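Local atomic coordinates of walker-Type ATPase (Pyrococcus abyssi, PDB entry 2QEN), a protein that binds ADP and magnesium at a Walker-type nucleotide site and is probably an ATPase, although its biological role is unknown. Residues R114-E125 with L154-L165. The protein carries 1 engineered substitution. Sequence-based numbering, arbitrary orientation.
Sequences REVFRELNDLGE and LFAYAYDSLPNL
Arg114 lays its long side chain over one face of the Tyr157 ring. Its CB stands at the flank of the helix; a first torsion that sets CG anti to the backbone N, followed by bends at chi2 and chi3, brings the end of the chain over the ring. CG meets the ring at Tyr157 CE2, 3.5 Å away; CD makes a CH-pi contact over the face near CD2; NE lies over the middle of the ring; and Arg114 CZ comes down 3.4 Å from Tyr157 CD1. The guanidinium ends flat on the ring, planes 12° apart, a cation-pi stack that suits arginine because methylenes and charge both use the same aromatic face. Arg118 comes to the ring's edge instead, its CD 3.4 Å from Tyr157 OH.

Deeper in, Leu154 CD2 is centred over one face of the Phe117 ring, 3.8 Å from Phe117 CZ, while Leu165 CD2 approaches the ring obliquely. The two helices, inclined at 29°, lie on the parallel sheet of the P-loop NTPase core, each leading into a strand: Phe117 and Leu120 also reach Val132 on strand 130-135, so apolar residues fill this side, and the segment 154-165 runs from its helix through a type I turn into strand 165-171.

At that turn, Asn121 is a buried polar side chain whose amide meets the backbone. Its OD1 accepts a weak hydrogen bond from Asn164 N (2.9 Å, 130° at the hydrogen), and its ND2 donates to a water that in turn donates to Asn164 OD1 and Glu125 OE2; an amide can serve both roles. Asn164 ND2 is bound by Gly128 O, which anchors the other end of that amide. Gly124, having no side chain, lets Asn164 O approach its CA to 3.5 Å in a CA-H...O contact.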
loop_
_atom_site.group_PDB
_atom_site.type_symbol
_atom_site.label_atom_id
_atom_site.label_comp_id
_atom_site.label_asym_id
_atom_site.label_seq_id
_atom_site.Cartn_x
_atom_site.Cartn_y
_atom_site.Cartn_z
ATOM N N ARG A 114 -17.078 -14.234 -11.419
ATOM C CA ARG A 114 -17.029 -14.085 -12.862
ATOM C C ARG A 114 -18.240 -13.326 -13.424
ATOM O O ARG A 114 -18.079 -12.466 -14.287
ATOM C CB ARG A 114 -16.941 -15.461 -13.494
ATOM C CG ARG A 114 -16.295 -15.481 -14.836
ATOM C CD ARG A 114 -15.333 -16.651 -14.920
ATOM N NE ARG A 114 -15.348 -17.198 -16.268
ATOM C CZ ARG A 114 -14.433 -18.017 -16.771
ATOM N NH1 ARG A 114 -13.382 -18.405 -16.059
ATOM N NH2 ARG A 114 -14.583 -18.440 -18.006
ATOM N N GLU A 115 -19.427 -13.662 -12.915
ATOM C CA GLU A 115 -20.711 -12.990 -13.190
ATOM C C GLU A 115 -20.614 -11.479 -12.941
ATOM O O GLU A 115 -20.976 -10.679 -13.801
ATOM C CB GLU A 115 -21.764 -13.585 -12.249
ATOM C CG GLU A 115 -23.213 -13.455 -12.630
ATOM C CD GLU A 115 -24.136 -14.256 -11.680
ATOM O OE1 GLU A 115 -23.627 -14.955 -10.753
ATOM O OE2 GLU A 115 -25.376 -14.192 -11.866
ATOM N N VAL A 116 -20.110 -11.114 -11.760
ATOM C CA VAL A 116 -19.915 -9.730 -11.343
ATOM C C VAL A 116 -18.938 -8.993 -12.260
ATOM O O VAL A 116 -19.206 -7.862 -12.687
ATOM C CB VAL A 116 -19.404 -9.659 -9.868
ATOM C CG1 VAL A 116 -18.913 -8.230 -9.500
ATOM C CG2 VAL A 116 -20.483 -10.170 -8.886
ATOM N N PHE A 117 -17.814 -9.639 -12.562
ATOM C CA PHE A 117 -16.789 -9.027 -13.395
ATOM C C PHE A 117 -17.216 -8.817 -14.845
ATOM O O PHE A 117 -16.844 -7.812 -15.452
ATOM C CB PHE A 117 -15.448 -9.765 -13.257
ATOM C CG PHE A 117 -14.630 -9.305 -12.064
ATOM C CD1 PHE A 117 -15.213 -9.209 -10.790
ATOM C CD2 PHE A 117 -13.303 -8.927 -12.213
ATOM C CE1 PHE A 117 -14.460 -8.765 -9.674
ATOM C CE2 PHE A 117 -12.540 -8.476 -11.098
ATOM C CZ PHE A 117 -13.129 -8.393 -9.840
ATOM N N ARG A 118 -18.012 -9.740 -15.380
ATOM C CA ARG A 118 -18.601 -9.604 -16.717
ATOM C C ARG A 118 -19.526 -8.388 -16.831
ATOM O O ARG A 118 -19.433 -7.634 -17.795
ATOM C CB ARG A 118 -19.359 -10.884 -17.126
ATOM C CG ARG A 118 -18.448 -12.063 -17.473
ATOM C CD ARG A 118 -19.246 -13.206 -18.115
ATOM N NE ARG A 118 -20.020 -13.934 -17.107
ATOM C CZ ARG A 118 -19.712 -15.145 -16.644
ATOM N NH1 ARG A 118 -18.649 -15.792 -17.118
ATOM N NH2 ARG A 118 -20.477 -15.718 -15.717
ATOM N N GLU A 119 -20.416 -8.207 -15.857
ATOM C CA GLU A 119 -21.246 -7.002 -15.788
ATOM C C GLU A 119 -20.440 -5.689 -15.707
ATOM O O GLU A 119 -20.803 -4.697 -16.335
ATOM C CB GLU A 119 -22.241 -7.096 -14.628
ATOM C CG GLU A 119 -23.363 -8.103 -14.846
ATOM C CD GLU A 119 -24.318 -8.210 -13.655
ATOM O OE1 GLU A 119 -24.706 -7.155 -13.093
ATOM O OE2 GLU A 119 -24.693 -9.355 -13.287
ATOM N N LEU A 120 -19.343 -5.694 -14.952
ATOM C CA LEU A 120 -18.466 -4.518 -14.842
ATOM C C LEU A 120 -17.726 -4.215 -16.144
ATOM O O LEU A 120 -17.503 -3.050 -16.464
ATOM C CB LEU A 120 -17.455 -4.682 -13.703
ATOM C CG LEU A 120 -18.009 -4.680 -12.281
ATOM C CD1 LEU A 120 -16.864 -4.898 -11.283
ATOM C CD2 LEU A 120 -18.771 -3.391 -11.985
ATOM N N ASN A 121 -17.351 -5.266 -16.878
ATOM C CA ASN A 121 -16.786 -5.139 -18.219
ATOM C C ASN A 121 -17.806 -4.581 -19.236
ATOM O O ASN A 121 -17.440 -3.784 -20.101
ATOM C CB ASN A 121 -16.228 -6.485 -18.703
ATOM C CG ASN A 121 -15.517 -6.374 -20.050
ATOM O OD1 ASN A 121 -14.415 -5.839 -20.135
ATOM N ND2 ASN A 121 -16.146 -6.881 -21.106
ATOM N N ASP A 122 -19.069 -5.014 -19.131
ATOM C CA ASP A 122 -20.188 -4.461 -19.935
ATOM C C ASP A 122 -20.332 -2.960 -19.688
ATOM O O ASP A 122 -20.605 -2.185 -20.604
ATOM C CB ASP A 122 -21.521 -5.136 -19.569
ATOM C CG ASP A 122 -21.615 -6.579 -20.039
ATOM O OD1 ASP A 122 -20.738 -7.036 -20.813
ATOM O OD2 ASP A 122 -22.581 -7.266 -19.630
ATOM N N LEU A 123 -20.137 -2.561 -18.430
ATOM C CA LEU A 123 -20.166 -1.159 -18.044
ATOM C C LEU A 123 -18.956 -0.422 -18.654
ATOM O O LEU A 123 -19.089 0.701 -19.170
ATOM C CB LEU A 123 -20.210 -1.058 -16.514
ATOM C CG LEU A 123 -20.193 0.274 -15.761
ATOM C CD1 LEU A 123 -21.294 1.186 -16.273
ATOM C CD2 LEU A 123 -20.354 0.022 -14.256
ATOM N N GLY A 124 -17.800 -1.093 -18.627
ATOM C CA GLY A 124 -16.580 -0.610 -19.261
ATOM C C GLY A 124 -16.742 -0.344 -20.747
ATOM O O GLY A 124 -16.160 0.601 -21.278
ATOM N N GLU A 125 -17.535 -1.184 -21.412
ATOM C CA GLU A 125 -17.811 -1.054 -22.844
ATOM C C GLU A 125 -18.475 0.262 -23.196
ATOM O O GLU A 125 -18.215 0.818 -24.262
ATOM C CB GLU A 125 -18.704 -2.195 -23.332
ATOM C CG GLU A 125 -17.941 -3.405 -23.803
ATOM C CD GLU A 125 -18.840 -4.596 -24.115
ATOM O OE1 GLU A 125 -20.033 -4.409 -24.458
ATOM O OE2 GLU A 125 -18.331 -5.732 -24.018
ATOM N N LEU A 154 -9.717 -15.724 -11.584
ATOM C CA LEU A 154 -10.542 -14.585 -11.967
ATOM C C LEU A 154 -9.732 -13.530 -12.705
ATOM O O LEU A 154 -10.187 -13.018 -13.722
ATOM C CB LEU A 154 -11.225 -13.964 -10.734
ATOM C CG LEU A 154 -12.061 -12.686 -10.914
ATOM C CD1 LEU A 154 -13.338 -12.905 -11.758
ATOM C CD2 LEU A 154 -12.417 -12.133 -9.564
ATOM N N PHE A 155 -8.546 -13.201 -12.183
ATOM C CA PHE A 155 -7.645 -12.221 -12.815
ATOM C C PHE A 155 -7.160 -12.662 -14.217
ATOM O O PHE A 155 -7.006 -11.831 -15.113
ATOM C CB PHE A 155 -6.426 -11.907 -11.932
ATOM C CG PHE A 155 -6.753 -11.279 -10.594
ATOM C CD1 PHE A 155 -7.907 -10.524 -10.405
ATOM C CD2 PHE A 155 -5.865 -11.422 -9.517
ATOM C CE1 PHE A 155 -8.187 -9.950 -9.160
ATOM C CE2 PHE A 155 -6.125 -10.839 -8.276
ATOM C CZ PHE A 155 -7.274 -10.105 -8.090
ATOM N N ALA A 156 -6.896 -13.955 -14.383
ATOM C CA ALA A 156 -6.478 -14.515 -15.671
ATOM C C ALA A 156 -7.607 -14.388 -16.679
ATOM O O ALA A 156 -7.381 -14.085 -17.843
ATOM C CB ALA A 156 -6.088 -15.971 -15.513
ATOM N N TYR A 157 -8.832 -14.610 -16.211
ATOM C CA TYR A 157 -10.021 -14.465 -17.051
ATOM C C TYR A 157 -10.240 -13.010 -17.475
ATOM O O TYR A 157 -10.426 -12.729 -18.647
ATOM C CB TYR A 157 -11.248 -15.017 -16.330
ATOM C CG TYR A 157 -12.537 -14.745 -17.061
ATOM C CD1 TYR A 157 -12.841 -15.406 -18.256
ATOM C CD2 TYR A 157 -13.447 -13.840 -16.560
ATOM C CE1 TYR A 157 -14.012 -15.149 -18.920
ATOM C CE2 TYR A 157 -14.626 -13.593 -17.211
ATOM C CZ TYR A 157 -14.903 -14.240 -18.376
ATOM O OH TYR A 157 -16.086 -13.967 -19.003
ATOM N N ALA A 158 -10.191 -12.086 -16.525
ATOM C CA ALA A 158 -10.222 -10.662 -16.868
ATOM C C ALA A 158 -9.118 -10.274 -17.884
ATOM O O ALA A 158 -9.376 -9.564 -18.856
ATOM C CB ALA A 158 -10.137 -9.812 -15.609
ATOM N N TYR A 159 -7.900 -10.755 -17.647
ATOM C CA TYR A 159 -6.736 -10.462 -18.496
ATOM C C TYR A 159 -7.012 -10.831 -19.947
ATOM O O TYR A 159 -6.806 -10.025 -20.855
ATOM C CB TYR A 159 -5.502 -11.234 -17.994
ATOM C CG TYR A 159 -4.176 -10.701 -18.495
ATOM C CD1 TYR A 159 -3.747 -10.946 -19.806
ATOM C CD2 TYR A 159 -3.338 -9.965 -17.647
ATOM C CE1 TYR A 159 -2.521 -10.444 -20.266
ATOM C CE2 TYR A 159 -2.123 -9.466 -18.086
ATOM C CZ TYR A 159 -1.723 -9.709 -19.403
ATOM O OH TYR A 159 -0.527 -9.214 -19.850
ATOM N N ASP A 160 -7.489 -12.058 -20.154
ATOM C CA ASP A 160 -7.654 -12.608 -21.493
ATOM C C ASP A 160 -8.932 -12.154 -22.193
ATOM O O ASP A 160 -8.944 -11.992 -23.415
ATOM C CB ASP A 160 -7.655 -14.139 -21.447
ATOM C CG ASP A 160 -6.339 -14.730 -20.977
ATOM O OD1 ASP A 160 -5.268 -14.099 -21.118
ATOM O OD2 ASP A 160 -6.376 -15.871 -20.476
ATOM N N SER A 161 -10.008 -11.970 -21.430
ATOM C CA SER A 161 -11.362 -11.936 -22.010
ATOM C C SER A 161 -12.207 -10.706 -21.709
ATOM O O SER A 161 -13.289 -10.563 -22.275
ATOM C CB SER A 161 -12.144 -13.164 -21.553
ATOM O OG SER A 161 -11.411 -14.328 -21.833
ATOM N N LEU A 162 -11.752 -9.842 -20.804
ATOM C CA LEU A 162 -12.513 -8.639 -20.456
ATOM C C LEU A 162 -11.722 -7.359 -20.817
ATOM O O LEU A 162 -11.148 -6.708 -19.943
ATOM C CB LEU A 162 -12.958 -8.699 -18.976
ATOM C CG LEU A 162 -13.778 -9.946 -18.540
ATOM C CD1 LEU A 162 -14.010 -9.983 -17.025
ATOM C CD2 LEU A 162 -15.121 -10.095 -19.305
ATOM N N PRO A 163 -11.672 -7.014 -22.127
ATOM C CA PRO A 163 -10.839 -5.898 -22.609
ATOM C C PRO A 163 -11.257 -4.502 -22.140
ATOM O O PRO A 163 -10.454 -3.571 -22.202
ATOM C CB PRO A 163 -10.958 -5.994 -24.140
ATOM C CG PRO A 163 -12.225 -6.748 -24.387
ATOM C CD PRO A 163 -12.372 -7.701 -23.241
ATOM N N ASN A 164 -12.486 -4.341 -21.674
ATOM C CA ASN A 164 -12.896 -3.039 -21.148
ATOM C C ASN A 164 -12.801 -2.962 -19.635
ATOM O O ASN A 164 -13.424 -2.118 -18.998
ATOM C CB ASN A 164 -14.292 -2.708 -21.645
ATOM C CG ASN A 164 -14.336 -2.611 -23.140
ATOM O OD1 ASN A 164 -14.512 -3.611 -23.830
ATOM N ND2 ASN A 164 -14.164 -1.408 -23.654
ATOM N N LEU A 165 -12.008 -3.863 -19.068
ATOM C CA LEU A 165 -11.850 -3.932 -17.642
ATOM C C LEU A 165 -10.359 -3.910 -17.304
ATOM O O LEU A 165 -9.576 -4.670 -17.879
ATOM C CB LEU A 165 -12.530 -5.194 -17.118
ATOM C CG LEU A 165 -12.859 -5.269 -15.630
ATOM C CD1 LEU A 165 -13.966 -4.272 -15.283
ATOM C CD2 LEU A 165 -13.272 -6.705 -15.273
HETATM O O HOH W 1 -15.507 -6.181 -23.870
#